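Local coordinates for 150aa long hypothetical histidine triad nucleotide-binding protein (Sulfolobus tokodaii, PDB 2EO4) that binds a zinc ion and, as a histidine triad family member, may hydrolyse nucleotide substrates such as adenylyl sulfate, at residues V16-K21 / I39-F44; N46-D51 / T82-S87; V62-L67 / N138-I143; D76-L81 / I99-E104. One frame throughout, in Å; residues are numbered along the deposited sequence.

Interaction 1: residues V16-K21 / I39-F44; sequences VYEDEK and IPKKHF. With ZN (zinc ion), chain B.
Lys41 reaches across to Glu18 and Asp19 with its ammonium group, and two acceptors hold it. Lys41 NZ lies 2.8 Å from Glu18 OE2, a salt bridge that meets the carboxylate on its anti side, 16° out of its plane. Lys41 NZ also donates to the backbone oxygen Asp19 O at 2.8 Å. The lysine chain is extended beyond CG, and on the way Lys41 CD passes 3.6 Å from Glu20 O. Lys41 N donates to Lys21 O at 2.7 Å with an N-H...O angle of 170°. A water that donates to Lys21 O and accepts from Lys42 N adds a second link.

The loop that offers these carbonyls is itself braced. Asp19 OD1 accepts from Lys21 N at 2.8 Å, an Asx turn, while Tyr17 OH donates to Asp19 OD2 at 2.6 Å. The carboxylate of Glu18 has a second cationic partner: its OE1 forms a salt bridge with Arg9. Beyond Lys41, His43 ND1 binds the zinc ion at 2.0 Å together with Cys1, Cys4 and His94. The contact lies at the ends of strands 15-18 and 36-40, which flank strand 22-26 in the sheet, with helix 2-7 against Ile39 and Lys41 and helix 52-72 against Tyr17 and Pro40.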
# COMPACT_ATOMS: atom_id res chain seq x y z
N VAL A 16 13.26 0.98 -13.70
CA VAL A 16 12.62 -0.13 -14.38
C VAL A 16 11.34 0.39 -15.03
O VAL A 16 10.71 -0.29 -15.84
CB VAL A 16 12.28 -1.32 -13.43
CG1 VAL A 16 13.57 -1.91 -12.87
CG2 VAL A 16 11.35 -0.86 -12.32
N TYR A 17 10.96 1.61 -14.66
CA TYR A 17 9.79 2.28 -15.22
C TYR A 17 9.91 3.78 -15.05
O TYR A 17 10.40 4.27 -14.03
CB TYR A 17 8.49 1.83 -14.53
CG TYR A 17 7.27 2.57 -15.04
CD1 TYR A 17 6.60 2.14 -16.19
CD2 TYR A 17 6.82 3.74 -14.42
CE1 TYR A 17 5.52 2.85 -16.70
CE2 TYR A 17 5.74 4.46 -14.92
CZ TYR A 17 5.09 4.01 -16.07
OH TYR A 17 4.03 4.71 -16.58
N GLU A 18 9.45 4.52 -16.05
CA GLU A 18 9.49 5.97 -15.96
C GLU A 18 8.60 6.63 -16.99
O GLU A 18 8.52 6.18 -18.13
CB GLU A 18 10.93 6.48 -16.11
CG GLU A 18 11.06 8.01 -16.05
CD GLU A 18 12.50 8.51 -16.10
OE1 GLU A 18 13.37 7.79 -16.63
OE2 GLU A 18 12.75 9.64 -15.62
N ASP A 19 7.89 7.66 -16.55
CA ASP A 19 7.06 8.46 -17.43
C ASP A 19 7.25 9.90 -16.98
O ASP A 19 8.15 10.18 -16.19
CB ASP A 19 5.57 8.03 -17.41
CG ASP A 19 4.94 8.12 -16.04
OD1 ASP A 19 5.19 9.08 -15.29
OD2 ASP A 19 4.13 7.21 -15.72
N GLU A 20 6.43 10.81 -17.47
CA GLU A 20 6.59 12.21 -17.11
C GLU A 20 6.42 12.56 -15.63
O GLU A 20 7.04 13.50 -15.15
CB GLU A 20 5.63 13.08 -17.94
CG GLU A 20 5.97 13.10 -19.42
CD GLU A 20 7.39 13.57 -19.68
OE1 GLU A 20 7.72 14.72 -19.29
OE2 GLU A 20 8.18 12.80 -20.27
N LYS A 21 5.61 11.79 -14.91
CA LYS A 21 5.37 12.10 -13.50
C LYS A 21 5.70 11.01 -12.48
O LYS A 21 5.67 11.27 -11.28
CB LYS A 21 3.91 12.51 -13.31
CG LYS A 21 3.52 13.78 -14.07
CD LYS A 21 2.13 14.25 -13.67
CE LYS A 21 1.75 15.54 -14.39
NZ LYS A 21 0.44 16.07 -13.91
N ILE A 39 7.62 5.62 -7.23
CA ILE A 39 7.52 6.96 -6.69
C ILE A 39 6.99 8.02 -7.64
O ILE A 39 7.13 7.92 -8.86
CB ILE A 39 8.90 7.48 -6.25
CG1 ILE A 39 9.80 7.66 -7.48
CG2 ILE A 39 9.56 6.51 -5.29
CD1 ILE A 39 11.12 8.36 -7.21
N PRO A 40 6.33 9.05 -7.07
CA PRO A 40 5.82 10.14 -7.90
C PRO A 40 7.11 10.95 -8.04
O PRO A 40 7.93 10.95 -7.10
CB PRO A 40 4.83 10.85 -6.98
CG PRO A 40 4.43 9.79 -5.99
CD PRO A 40 5.73 9.08 -5.73
N LYS A 41 7.33 11.62 -9.16
CA LYS A 41 8.55 12.41 -9.30
C LYS A 41 8.49 13.64 -8.41
O LYS A 41 9.50 14.07 -7.85
CB LYS A 41 8.77 12.81 -10.76
CG LYS A 41 9.20 11.64 -11.63
CD LYS A 41 9.54 12.07 -13.04
CE LYS A 41 10.09 10.90 -13.84
NZ LYS A 41 10.55 11.33 -15.20
N LYS A 42 7.29 14.20 -8.25
CA LYS A 42 7.12 15.37 -7.39
C LYS A 42 7.32 14.92 -5.95
O LYS A 42 6.87 13.84 -5.55
CB LYS A 42 5.72 15.97 -7.56
CG LYS A 42 5.47 17.15 -6.65
CD LYS A 42 4.14 17.82 -6.95
CE LYS A 42 3.92 19.03 -6.05
NZ LYS A 42 2.63 19.72 -6.36
N HIS A 43 7.99 15.75 -5.16
CA HIS A 43 8.28 15.44 -3.77
C HIS A 43 7.13 15.67 -2.79
O HIS A 43 6.62 16.78 -2.66
CB HIS A 43 9.50 16.25 -3.32
CG HIS A 43 9.98 15.91 -1.94
ND1 HIS A 43 11.00 15.01 -1.71
CD2 HIS A 43 9.57 16.34 -0.72
CE1 HIS A 43 11.19 14.90 -0.41
NE2 HIS A 43 10.34 15.69 0.21
N PHE A 44 6.73 14.60 -2.11
CA PHE A 44 5.69 14.63 -1.08
C PHE A 44 6.31 13.87 0.09
O PHE A 44 6.91 12.82 -0.10
CB PHE A 44 4.42 13.91 -1.54
CG PHE A 44 3.67 14.62 -2.62
CD1 PHE A 44 3.01 15.82 -2.36
CD2 PHE A 44 3.62 14.09 -3.91
CE1 PHE A 44 2.31 16.48 -3.36
CE2 PHE A 44 2.91 14.74 -4.92
CZ PHE A 44 2.26 15.94 -4.64
ZN ZN B . 12.15 13.95 -2.94
O HOH W 1 4.86 13.55 -9.90

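Interaction 2: residues N46-D51 / T82-S87; sequences NYLEAD and TNIGRS. With PO4 (phosphate ion), chain C.
Ile84 carries the apolar part of the contact: its CD1 meets Tyr47 and Leu48, its CG2 Asn46 and a methyl of Leu48. Ile84 CD1 lies 3.6 Å from Leu48 CG and also touches both methyls of that leucine; the two side chains cross at about a right angle. Ile84 CD1 also comes within 3.9 Å of Tyr47 CB. The other branch, CG2, stands anti to the backbone N (CG1 has chi1 -60°) and meets the amide group of Asn46, with Asn46 CG 3.7 Å from Ile84 CG2. Two residues earlier in the strand, Thr82 CG2 approaches Tyr47 CD2 obliquely at 4.0 Å.

No direct hydrogen bond joins the two segments; a water does so instead. It accepts from Tyr47 N and donates to Thr82 OG1 and to Asn83 O. Thr82 OG1 also has a protein partner, the backbone oxygen of His96. Within the loop, Asn46 OD1 receives weak bonds from Leu48 N and Glu49 N. The chi1 of Asn46, 58°, sets CG between the backbone N and the carbonyl carbon.

Among ligand contacts, Asn83 ND2 donates to phosphate O2 at 2.8 Å with an N-H...O angle of 156°. His96 and His98 bind the same phosphate, as do the backbone nitrogens of Val91 and Ile92.

Across the dimer interface, Tyr47 OH is hydrogen-bonded to Ala59 O of the second subunit, and residues 82-84 pair with a strand of that subunit. A strand edge that joins two subunits beside an anion held by the triad histidines is characteristic of the dimeric HINT-type HIT fold, and the phosphate, though probably from the crystallisation liquor, is consistent with a nucleotide phosphate site.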
# COMPACT_ATOMS: atom_id res chain seq x y z
N ASN A 46 5.03 12.10 2.45
CA ASN A 46 4.46 10.77 2.62
C ASN A 46 3.13 10.67 1.87
O ASN A 46 2.73 11.61 1.18
CB ASN A 46 4.24 10.50 4.12
CG ASN A 46 3.35 11.53 4.77
OD1 ASN A 46 2.20 11.73 4.36
ND2 ASN A 46 3.87 12.21 5.80
N TYR A 47 2.47 9.53 2.01
CA TYR A 47 1.20 9.27 1.33
C TYR A 47 0.10 10.29 1.64
O TYR A 47 -0.66 10.68 0.76
CB TYR A 47 0.72 7.86 1.72
CG TYR A 47 -0.43 7.32 0.91
CD1 TYR A 47 -1.75 7.63 1.22
CD2 TYR A 47 -0.20 6.46 -0.17
CE1 TYR A 47 -2.81 7.11 0.49
CE2 TYR A 47 -1.25 5.93 -0.91
CZ TYR A 47 -2.56 6.26 -0.58
OH TYR A 47 -3.59 5.73 -1.31
N LEU A 48 0.04 10.73 2.89
CA LEU A 48 -0.99 11.68 3.32
C LEU A 48 -0.83 13.09 2.78
O LEU A 48 -1.79 13.87 2.77
CB LEU A 48 -1.04 11.71 4.85
CG LEU A 48 -1.18 10.34 5.52
CD1 LEU A 48 -1.21 10.52 7.03
CD2 LEU A 48 -2.44 9.65 5.04
N GLU A 49 0.38 13.43 2.33
CA GLU A 49 0.64 14.78 1.82
C GLU A 49 0.43 14.91 0.32
O GLU A 49 0.45 16.02 -0.22
CB GLU A 49 2.07 15.20 2.16
CG GLU A 49 2.35 15.33 3.65
CD GLU A 49 1.47 16.36 4.33
OE1 GLU A 49 1.27 17.44 3.74
OE2 GLU A 49 1.00 16.09 5.45
N ALA A 50 0.22 13.79 -0.36
CA ALA A 50 0.02 13.81 -1.81
C ALA A 50 -1.43 14.13 -2.18
O ALA A 50 -2.35 13.75 -1.46
CB ALA A 50 0.42 12.46 -2.40
N ASP A 51 -1.61 14.83 -3.29
CA ASP A 51 -2.95 15.17 -3.76
C ASP A 51 -3.61 13.91 -4.32
O ASP A 51 -2.93 12.94 -4.64
CB ASP A 51 -2.89 16.24 -4.86
CG ASP A 51 -2.10 15.78 -6.07
OD1 ASP A 51 -0.85 15.79 -6.01
OD2 ASP A 51 -2.73 15.39 -7.07
N THR A 82 3.59 1.16 2.08
CA THR A 82 4.14 2.49 2.15
C THR A 82 4.05 2.88 3.61
O THR A 82 3.06 2.58 4.28
CB THR A 82 3.39 3.50 1.25
OG1 THR A 82 4.09 4.75 1.26
CG2 THR A 82 1.95 3.70 1.72
N ASN A 83 5.09 3.54 4.09
CA ASN A 83 5.16 3.94 5.49
C ASN A 83 5.03 5.43 5.68
O ASN A 83 5.59 6.21 4.91
CB ASN A 83 6.48 3.45 6.09
CG ASN A 83 6.63 1.95 5.98
OD1 ASN A 83 5.75 1.20 6.40
ND2 ASN A 83 7.77 1.51 5.43
N ILE A 84 4.30 5.82 6.72
CA ILE A 84 4.09 7.22 7.04
C ILE A 84 4.61 7.49 8.44
O ILE A 84 4.00 7.05 9.42
CB ILE A 84 2.59 7.57 6.99
CG1 ILE A 84 2.03 7.29 5.60
CG2 ILE A 84 2.38 9.04 7.35
CD1 ILE A 84 0.50 7.17 5.57
N GLY A 85 5.74 8.18 8.54
CA GLY A 85 6.31 8.49 9.84
C GLY A 85 7.40 7.53 10.26
O GLY A 85 7.38 6.34 9.92
N ARG A 86 8.37 8.03 11.02
CA ARG A 86 9.47 7.18 11.47
C ARG A 86 9.01 6.02 12.34
O ARG A 86 9.60 4.94 12.28
CB ARG A 86 10.52 8.02 12.22
CG ARG A 86 10.01 8.70 13.47
CD ARG A 86 11.13 9.47 14.15
NE ARG A 86 10.67 10.16 15.35
CZ ARG A 86 11.46 10.86 16.16
NH1 ARG A 86 12.76 10.97 15.90
NH2 ARG A 86 10.95 11.45 17.23
N SER A 87 7.96 6.21 13.13
CA SER A 87 7.47 5.12 13.99
C SER A 87 6.82 4.00 13.19
O SER A 87 6.57 2.92 13.72
CB SER A 87 6.50 5.65 15.07
OG SER A 87 5.31 6.19 14.52
P PO4 C . 10.90 3.46 3.92
O1 PO4 C . 11.59 3.03 2.68
O2 PO4 C . 9.46 3.11 3.84
O3 PO4 C . 11.51 2.76 5.08
O4 PO4 C . 11.04 4.93 4.09
O HOH W 2 4.21 7.21 2.62

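Interaction 3: residues V62-L67 / N138-I143; sequences VKLVSL and NLKRKI
Leu64 and Leu67 of helix 62-67 face Leu139 of helix 138-143, the segment axes approaching to 10.8 Å with an angle of 114° between their N-to-C directions. The nearest CA atoms, those of Leu64 and Leu139, are 7.7 Å apart, and side chains fill the interval. Leu139 CD1 packs against Leu67 CB at 3.6 Å and lies 3.8 Å from the backbone oxygen Leu64 O, reaching the surface of the helix between the two leucines. In return, Leu64 CD1 comes to 4.0 Å from Leu139 CB. The two side chains run past each other in opposite directions; Leu64 CD1 ends at the base of Leu139.

The contact joins helix 52-72 to the C-terminal helix 122-143. It is plain apolar packing, with no hydrogen bond between the segments, away from the zinc and phosphate sites. On the sheet-facing side of helix 52-72, Val65 and Ser66 touch Ile99 of strand 97-102. Leu67 also packs on Leu48 of the second subunit.

Lys140 lies across Leu64 at about a right angle. Its chain is extended through chi3 and bent at chi4 (-61°), and both CE and NZ contact the leucine, with Lys140 NZ 3.9 Å from Leu64 CD2. Tyr17 of strand 15-18 touches both residues. Inside helix 62-67, Ser66 OG donates to Val62 O at 2.7 Å; Ser66 N reaches that oxygen from the opposite face of its carbonyl plane.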
# COMPACT_ATOMS: atom_id res chain seq x y z
N VAL A 62 1.65 1.47 -9.82
CA VAL A 62 1.99 0.37 -8.93
C VAL A 62 1.45 -0.95 -9.50
O VAL A 62 2.13 -1.97 -9.48
CB VAL A 62 1.43 0.61 -7.51
CG1 VAL A 62 1.55 -0.66 -6.66
CG2 VAL A 62 2.22 1.73 -6.84
N LYS A 63 0.23 -0.93 -10.03
CA LYS A 63 -0.32 -2.16 -10.60
C LYS A 63 0.53 -2.65 -11.78
O LYS A 63 0.92 -3.81 -11.83
CB LYS A 63 -1.76 -1.95 -11.10
CG LYS A 63 -2.34 -3.22 -11.75
CD LYS A 63 -3.77 -3.02 -12.28
CE LYS A 63 -4.24 -4.28 -13.00
NZ LYS A 63 -5.66 -4.19 -13.47
N LEU A 64 0.80 -1.75 -12.72
CA LEU A 64 1.60 -2.11 -13.90
C LEU A 64 2.97 -2.66 -13.53
O LEU A 64 3.37 -3.74 -13.99
CB LEU A 64 1.78 -0.90 -14.81
CG LEU A 64 2.75 -1.09 -15.98
CD1 LEU A 64 2.26 -2.22 -16.87
CD2 LEU A 64 2.86 0.21 -16.78
N VAL A 65 3.70 -1.92 -12.70
CA VAL A 65 5.03 -2.35 -12.29
C VAL A 65 4.98 -3.66 -11.52
O VAL A 65 5.85 -4.51 -11.70
CB VAL A 65 5.72 -1.25 -11.46
CG1 VAL A 65 7.09 -1.74 -10.98
CG2 VAL A 65 5.88 0.01 -12.31
N SER A 66 3.98 -3.83 -10.66
CA SER A 66 3.84 -5.06 -9.89
C SER A 66 3.63 -6.24 -10.84
O SER A 66 4.26 -7.29 -10.68
CB SER A 66 2.66 -4.97 -8.91
OG SER A 66 2.93 -4.03 -7.87
N LEU A 67 2.75 -6.08 -11.82
CA LEU A 67 2.52 -7.16 -12.78
C LEU A 67 3.82 -7.48 -13.50
O LEU A 67 4.17 -8.65 -13.70
CB LEU A 67 1.44 -6.75 -13.79
CG LEU A 67 -0.00 -6.78 -13.28
CD1 LEU A 67 -0.93 -6.12 -14.28
CD2 LEU A 67 -0.42 -8.23 -13.03
N ASN A 138 6.11 -5.86 -22.49
CA ASN A 138 5.14 -6.83 -22.99
C ASN A 138 3.74 -6.52 -22.45
O ASN A 138 2.75 -6.65 -23.17
CB ASN A 138 5.54 -8.24 -22.59
CG ASN A 138 4.54 -9.29 -23.05
OD1 ASN A 138 4.27 -9.42 -24.24
ND2 ASN A 138 3.98 -10.03 -22.10
N LEU A 139 3.66 -6.10 -21.19
CA LEU A 139 2.36 -5.77 -20.62
C LEU A 139 1.73 -4.58 -21.35
O LEU A 139 0.52 -4.51 -21.49
CB LEU A 139 2.51 -5.46 -19.13
CG LEU A 139 2.72 -6.70 -18.25
CD1 LEU A 139 3.19 -6.27 -16.86
CD2 LEU A 139 1.43 -7.49 -18.17
N LYS A 140 2.56 -3.66 -21.82
CA LYS A 140 2.05 -2.51 -22.54
C LYS A 140 1.57 -2.91 -23.93
O LYS A 140 0.71 -2.26 -24.52
CB LYS A 140 3.13 -1.43 -22.67
CG LYS A 140 3.47 -0.74 -21.36
CD LYS A 140 4.57 0.29 -21.56
CE LYS A 140 4.65 1.23 -20.37
NZ LYS A 140 3.37 1.97 -20.20
N ARG A 141 2.12 -4.01 -24.45
CA ARG A 141 1.75 -4.49 -25.77
C ARG A 141 0.49 -5.34 -25.78
O ARG A 141 -0.22 -5.38 -26.79
CB ARG A 141 2.91 -5.28 -26.39
CG ARG A 141 2.66 -5.68 -27.83
CD ARG A 141 3.63 -6.73 -28.33
NE ARG A 141 4.99 -6.24 -28.50
CZ ARG A 141 6.02 -6.59 -27.73
NH1 ARG A 141 5.84 -7.44 -26.72
NH2 ARG A 141 7.23 -6.12 -27.99
N LYS A 142 0.21 -6.03 -24.68
CA LYS A 142 -0.97 -6.88 -24.62
C LYS A 142 -2.14 -6.30 -23.83
O LYS A 142 -3.27 -6.76 -23.98
CB LYS A 142 -0.59 -8.26 -24.07
CG LYS A 142 -0.10 -8.28 -22.64
CD LYS A 142 0.25 -9.70 -22.22
CE LYS A 142 0.64 -9.79 -20.75
NZ LYS A 142 -0.49 -9.41 -19.85
N ILE A 143 -1.87 -5.31 -22.99
CA ILE A 143 -2.94 -4.70 -22.20
C ILE A 143 -2.79 -3.18 -22.10
O ILE A 143 -3.48 -2.53 -21.31
CB ILE A 143 -3.00 -5.28 -20.76
CG1 ILE A 143 -1.80 -4.79 -19.94
CG2 ILE A 143 -3.02 -6.80 -20.81
CD1 ILE A 143 -1.84 -5.21 -18.48

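Interaction 4: residues D76-L81 / I99-E104; sequences DGLRLL and IIPTWE
Arg79 crosses Ile100 and Thr102 of the neighbouring antiparallel strand, all three side chains lying on one face of the sheet. Arg79 CB stands 3.8 Å from Ile100 O and also meets Ile100 CB. CG lies near that same oxygen and Thr102 CG2, and Arg79 CD is 3.9 Å from Thr102 CG2. The chain then bends at chi3 (55°), which places NE. At the tip, NH1 meets Ile100 CG2, while Ile100 CD1 sits 4.1 Å above the centre of one face of the Arg79 guanidinium. That methyl also touches Leu81 CD2.

Beneath the side chain, Arg79 and Ile100 form a hydrogen-bonded antiparallel pair, each N donating to the other's O at 2.9 Å. The next such pair is Gly77 with Thr102, where Thr102 OG1 packs directly on the glycine backbone, 3.1 Å from Gly77 C. Asp76 and Gly77 both face Thr102, a classic beta bulge: Thr102 O accepts from Asp76 N in its carbonyl plane and from Gly77 N above that plane. Past the bulge, Glu104 N donates to Asp76 OD2 at 2.9 Å with an angle of 173°, on the anti side of the carboxylate.

The other face carries Leu78, Leu80, Ile99 and Pro101. Leu80 CD2 packs 3.7 Å from Ile99 CG1, the two side chains lying side by side, and Leu78 CD2 covers Pro101 CA and CB. Helix 52-72 lies on this face through Ser66 and Ile69. Strand 97-102 has strand 36-40 on its other side, and residues 78-81 pair with a strand of the second subunit, continuing the sheet across the dimer.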
# COMPACT_ATOMS: atom_id res chain seq x y z
N ASP A 76 5.40 -15.70 -6.68
CA ASP A 76 4.12 -16.31 -6.37
C ASP A 76 3.25 -15.27 -5.67
O ASP A 76 2.03 -15.38 -5.63
CB ASP A 76 4.31 -17.52 -5.46
CG ASP A 76 5.03 -18.65 -6.16
OD1 ASP A 76 4.58 -19.03 -7.26
OD2 ASP A 76 6.04 -19.14 -5.62
N GLY A 77 3.91 -14.26 -5.11
CA GLY A 77 3.18 -13.21 -4.42
C GLY A 77 3.97 -11.92 -4.36
O GLY A 77 5.13 -11.87 -4.78
N LEU A 78 3.33 -10.88 -3.85
CA LEU A 78 3.97 -9.57 -3.72
C LEU A 78 3.40 -8.87 -2.50
O LEU A 78 2.22 -8.98 -2.21
CB LEU A 78 3.66 -8.69 -4.93
CG LEU A 78 4.06 -9.15 -6.34
CD1 LEU A 78 3.42 -8.20 -7.35
CD2 LEU A 78 5.57 -9.18 -6.49
N ARG A 79 4.27 -8.14 -1.80
CA ARG A 79 3.88 -7.36 -0.64
C ARG A 79 4.00 -5.90 -1.09
O ARG A 79 5.06 -5.49 -1.53
CB ARG A 79 4.85 -7.58 0.53
CG ARG A 79 4.92 -8.99 1.10
CD ARG A 79 6.17 -9.16 1.96
NE ARG A 79 6.26 -8.16 3.02
CZ ARG A 79 7.37 -7.88 3.70
NH1 ARG A 79 8.49 -8.53 3.44
NH2 ARG A 79 7.35 -6.95 4.65
N LEU A 80 2.91 -5.14 -0.99
CA LEU A 80 2.93 -3.73 -1.36
C LEU A 80 2.76 -2.92 -0.08
O LEU A 80 1.87 -3.21 0.72
CB LEU A 80 1.78 -3.37 -2.30
CG LEU A 80 1.65 -4.17 -3.60
CD1 LEU A 80 0.61 -3.50 -4.49
CD2 LEU A 80 2.99 -4.24 -4.29
N LEU A 81 3.60 -1.92 0.12
CA LEU A 81 3.46 -1.11 1.33
C LEU A 81 4.09 0.26 1.24
O LEU A 81 4.97 0.52 0.42
CB LEU A 81 4.06 -1.84 2.53
CG LEU A 81 5.57 -2.05 2.54
CD1 LEU A 81 6.06 -2.17 3.98
CD2 LEU A 81 5.93 -3.30 1.75
N ILE A 99 7.45 -2.67 -3.47
CA ILE A 99 6.90 -3.85 -4.12
C ILE A 99 7.97 -4.89 -3.79
O ILE A 99 9.08 -4.86 -4.33
CB ILE A 99 6.80 -3.73 -5.66
CG1 ILE A 99 5.86 -2.58 -6.03
CG2 ILE A 99 6.24 -5.03 -6.24
CD1 ILE A 99 5.77 -2.33 -7.55
N ILE A 100 7.63 -5.80 -2.88
CA ILE A 100 8.55 -6.83 -2.41
C ILE A 100 8.06 -8.22 -2.83
O ILE A 100 7.07 -8.73 -2.30
CB ILE A 100 8.67 -6.77 -0.87
CG1 ILE A 100 9.14 -5.37 -0.46
CG2 ILE A 100 9.65 -7.83 -0.38
CD1 ILE A 100 9.14 -5.14 1.05
N PRO A 101 8.74 -8.85 -3.80
CA PRO A 101 8.36 -10.18 -4.28
C PRO A 101 8.52 -11.30 -3.27
O PRO A 101 9.42 -11.28 -2.43
CB PRO A 101 9.27 -10.38 -5.50
CG PRO A 101 9.55 -8.98 -5.96
CD PRO A 101 9.80 -8.27 -4.65
N THR A 102 7.64 -12.29 -3.36
CA THR A 102 7.71 -13.45 -2.47
C THR A 102 7.52 -14.71 -3.31
O THR A 102 6.99 -14.66 -4.42
CB THR A 102 6.62 -13.40 -1.37
OG1 THR A 102 5.31 -13.44 -1.97
CG2 THR A 102 6.75 -12.13 -0.55
N TRP A 103 7.95 -15.84 -2.76
CA TRP A 103 7.83 -17.13 -3.43
C TRP A 103 7.45 -18.18 -2.40
O TRP A 103 7.80 -18.07 -1.23
CB TRP A 103 9.17 -17.54 -4.06
CG TRP A 103 9.64 -16.63 -5.15
CD1 TRP A 103 9.42 -16.77 -6.49
CD2 TRP A 103 10.39 -15.42 -4.98
NE1 TRP A 103 9.98 -15.72 -7.17
CE2 TRP A 103 10.59 -14.88 -6.27
CE3 TRP A 103 10.92 -14.75 -3.87
CZ2 TRP A 103 11.29 -13.69 -6.48
CZ3 TRP A 103 11.61 -13.56 -4.08
CH2 TRP A 103 11.79 -13.05 -5.38
N GLU A 104 6.71 -19.19 -2.83
CA GLU A 104 6.32 -20.25 -1.92
C GLU A 104 7.53 -21.16 -1.70
O GLU A 104 7.63 -21.84 -0.68
CB GLU A 104 5.13 -21.02 -2.48
CG GLU A 104 3.80 -20.37 -2.11
CD GLU A 104 2.65 -20.82 -2.98
OE1 GLU A 104 2.56 -22.03 -3.28
OE2 GLU A 104 1.82 -19.96 -3.37
O HOH W 3 1.80 -17.13 -2.96

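Interactions 1, 2 and 4 all reach the five-stranded antiparallel sheet, whereas interaction 3 ties helix 52-72 to the C-terminal helix. Interaction 1 closes before the others open; interaction 4 is nested inside the loop closed by interaction 3, and interaction 2 alternates with both. Interactions 1 and 4 lie about 22 Å apart, centre to centre, on opposite sides of the chain's centre. Interactions 2 and 4 share strand 77-84 although their centres are about 21 Å apart. Ser66 joins interaction 3 to interaction 4. Interactions 2, 3 and 4 touch the second subunit; interaction 1, with the zinc ligand, connects to interaction 2 through Phe44 and to interaction 3 through Tyr17.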